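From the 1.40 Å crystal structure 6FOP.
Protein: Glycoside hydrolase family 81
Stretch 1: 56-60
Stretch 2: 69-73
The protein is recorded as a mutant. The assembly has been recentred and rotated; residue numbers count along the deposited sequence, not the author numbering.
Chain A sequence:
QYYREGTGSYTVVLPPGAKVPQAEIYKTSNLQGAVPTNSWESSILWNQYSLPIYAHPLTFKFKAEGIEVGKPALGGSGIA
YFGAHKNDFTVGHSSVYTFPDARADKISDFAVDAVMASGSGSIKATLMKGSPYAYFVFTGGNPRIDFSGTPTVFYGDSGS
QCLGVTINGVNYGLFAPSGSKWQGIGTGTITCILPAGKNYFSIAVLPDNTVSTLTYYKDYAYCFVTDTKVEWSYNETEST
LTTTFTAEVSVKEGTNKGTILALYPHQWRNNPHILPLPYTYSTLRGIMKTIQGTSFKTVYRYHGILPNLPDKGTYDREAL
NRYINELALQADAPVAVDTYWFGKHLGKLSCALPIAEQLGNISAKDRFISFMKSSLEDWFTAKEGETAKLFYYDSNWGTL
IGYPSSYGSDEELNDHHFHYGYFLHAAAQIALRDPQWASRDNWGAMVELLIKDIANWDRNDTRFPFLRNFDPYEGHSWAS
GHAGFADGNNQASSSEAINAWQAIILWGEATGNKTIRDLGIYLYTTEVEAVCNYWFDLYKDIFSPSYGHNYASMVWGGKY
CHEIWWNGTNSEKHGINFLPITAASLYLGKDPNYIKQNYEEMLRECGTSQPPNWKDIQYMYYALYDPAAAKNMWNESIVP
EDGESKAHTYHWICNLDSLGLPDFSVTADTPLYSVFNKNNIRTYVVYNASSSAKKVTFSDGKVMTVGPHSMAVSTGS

Stretch 1 (56-60) HPLTF
Stretch 2 (69-73) VGKPA

Residues 56-60 and 69-73 meet as a short antiparallel pairing that is lost toward Pro57 and Pro72. Thr59 and Phe60 are extended (phi/psi -128/157° and -141/162°), as are Val69 (-127/135°) and Gly70 (-157/168°). The register pairs Phe60 with Val69 (CA-CA 4.7 Å), Thr59 with Gly70 (5.3 Å) and, beyond the strands, Leu58 with Lys71 (5.1 Å). Measured end to end, CA 57 to 60 and CA 69 to 72 run 129° apart, well short of strict opposition.

Thr59 and Gly70 form the hydrogen-bonded pair: Thr59 N donates to Gly70 O (2.9 Å, 170° at the hydrogen) and Gly70 N to Thr59 O (2.9 Å, 150°). Each acceptor also receives a CA-H...O contact, Leu58 CA to Gly70 O at 3.5 Å and Val69 CA to Thr59 O at 3.6 Å. Phe60 and Val69 are the adjacent non-hydrogen-bonded pair.

Before the strand, a cis peptide bond precedes Pro57 (-75/-17°, C-gamma endo). His56 (79/120°) donates its N to Leu58 O at 2.8 Å, closing a tight turn; Leu58 itself is at -87/154°. After Gly70, Lys71 (-119/119°) leads to Pro72 (-59/141°, C-gamma exo) and Ala73 (-88/115°), which makes no contact.

Phe60 (chi1 m, chi2 -85°) and Val69 (chi1 t) share one sheet face. Val69 CG2 lies 4.0 Å from Phe60 CD1, at the ring edge near its plane, while Val69 CG1 is 4.2 Å from CD2 of Leu58 (m, t). Thr59 (p) points to the other face, where its CG2 packs 3.5 Å from Pro72 CG; its OG1 is hydrogen-bonded elsewhere in the structure. Lys71 (t, t, t, m) points away at CB, yet its CG is 3.8 Å from Pro57 O.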

# COMPACT_ATOMS: atom_id res chain seq x y z
N HIS A 56 -8.16 -5.84 -12.10
CA HIS A 56 -7.76 -4.85 -13.12
C HIS A 56 -6.85 -5.47 -14.19
O HIS A 56 -5.77 -5.97 -13.87
CB HIS A 56 -7.06 -3.60 -12.55
CG HIS A 56 -7.81 -2.87 -11.48
ND1 HIS A 56 -7.15 -2.35 -10.38
CD2 HIS A 56 -9.11 -2.52 -11.33
CE1 HIS A 56 -8.01 -1.74 -9.59
NE2 HIS A 56 -9.21 -1.80 -10.15
N PRO A 57 -7.25 -5.45 -15.46
CA PRO A 57 -8.44 -4.74 -15.99
C PRO A 57 -9.79 -5.40 -15.67
O PRO A 57 -10.83 -4.78 -15.86
CB PRO A 57 -8.15 -4.68 -17.49
CG PRO A 57 -7.33 -5.91 -17.72
CD PRO A 57 -6.39 -5.94 -16.55
N LEU A 58 -9.77 -6.67 -15.28
CA LEU A 58 -11.00 -7.41 -14.97
C LEU A 58 -11.46 -7.24 -13.54
O LEU A 58 -10.65 -7.05 -12.61
CB LEU A 58 -10.82 -8.91 -15.22
CG LEU A 58 -10.56 -9.32 -16.67
CD1 LEU A 58 -10.07 -10.76 -16.76
CD2 LEU A 58 -11.79 -9.19 -17.52
N THR A 59 -12.75 -7.40 -13.35
CA THR A 59 -13.33 -7.52 -12.03
C THR A 59 -14.20 -8.75 -11.96
O THR A 59 -14.71 -9.22 -12.99
CB THR A 59 -14.09 -6.25 -11.61
OG1 THR A 59 -15.26 -6.10 -12.42
CG2 THR A 59 -13.22 -5.00 -11.76
N PHE A 60 -14.40 -9.25 -10.75
CA PHE A 60 -15.09 -10.53 -10.54
C PHE A 60 -16.00 -10.47 -9.34
O PHE A 60 -15.83 -9.62 -8.46
CB PHE A 60 -14.07 -11.67 -10.32
CG PHE A 60 -13.00 -11.75 -11.37
CD1 PHE A 60 -13.23 -12.45 -12.55
CD2 PHE A 60 -11.76 -11.12 -11.19
CE1 PHE A 60 -12.26 -12.50 -13.53
CE2 PHE A 60 -10.79 -11.17 -12.17
CZ PHE A 60 -11.04 -11.89 -13.34
N VAL A 69 -17.80 -12.12 -14.21
CA VAL A 69 -16.66 -11.52 -14.88
C VAL A 69 -17.12 -10.23 -15.53
O VAL A 69 -18.18 -10.20 -16.20
CB VAL A 69 -16.09 -12.44 -15.97
CG1 VAL A 69 -14.94 -11.77 -16.71
CG2 VAL A 69 -15.65 -13.78 -15.39
N GLY A 70 -16.34 -9.16 -15.39
CA GLY A 70 -16.66 -7.93 -16.10
C GLY A 70 -15.47 -7.01 -16.30
O GLY A 70 -14.42 -7.18 -15.66
N LYS A 71 -15.68 -6.02 -17.15
CA LYS A 71 -14.77 -4.91 -17.31
C LYS A 71 -15.56 -3.68 -16.95
O LYS A 71 -16.54 -3.37 -17.60
CB LYS A 71 -14.19 -4.76 -18.72
CG LYS A 71 -13.08 -3.69 -18.73
CD LYS A 71 -12.38 -3.56 -20.04
CE LYS A 71 -11.34 -2.47 -19.99
NZ LYS A 71 -11.95 -1.12 -20.03
N PRO A 72 -15.14 -2.92 -15.91
CA PRO A 72 -15.95 -1.76 -15.50
C PRO A 72 -16.17 -0.72 -16.57
O PRO A 72 -15.26 -0.43 -17.36
CB PRO A 72 -15.15 -1.18 -14.33
CG PRO A 72 -14.45 -2.38 -13.76
CD PRO A 72 -14.07 -3.21 -14.95
N ALA A 73 -17.39 -0.17 -16.59
CA ALA A 73 -17.69 1.02 -17.36
C ALA A 73 -17.40 2.24 -16.52
O ALA A 73 -18.07 2.47 -15.52
CB ALA A 73 -19.14 1.02 -17.78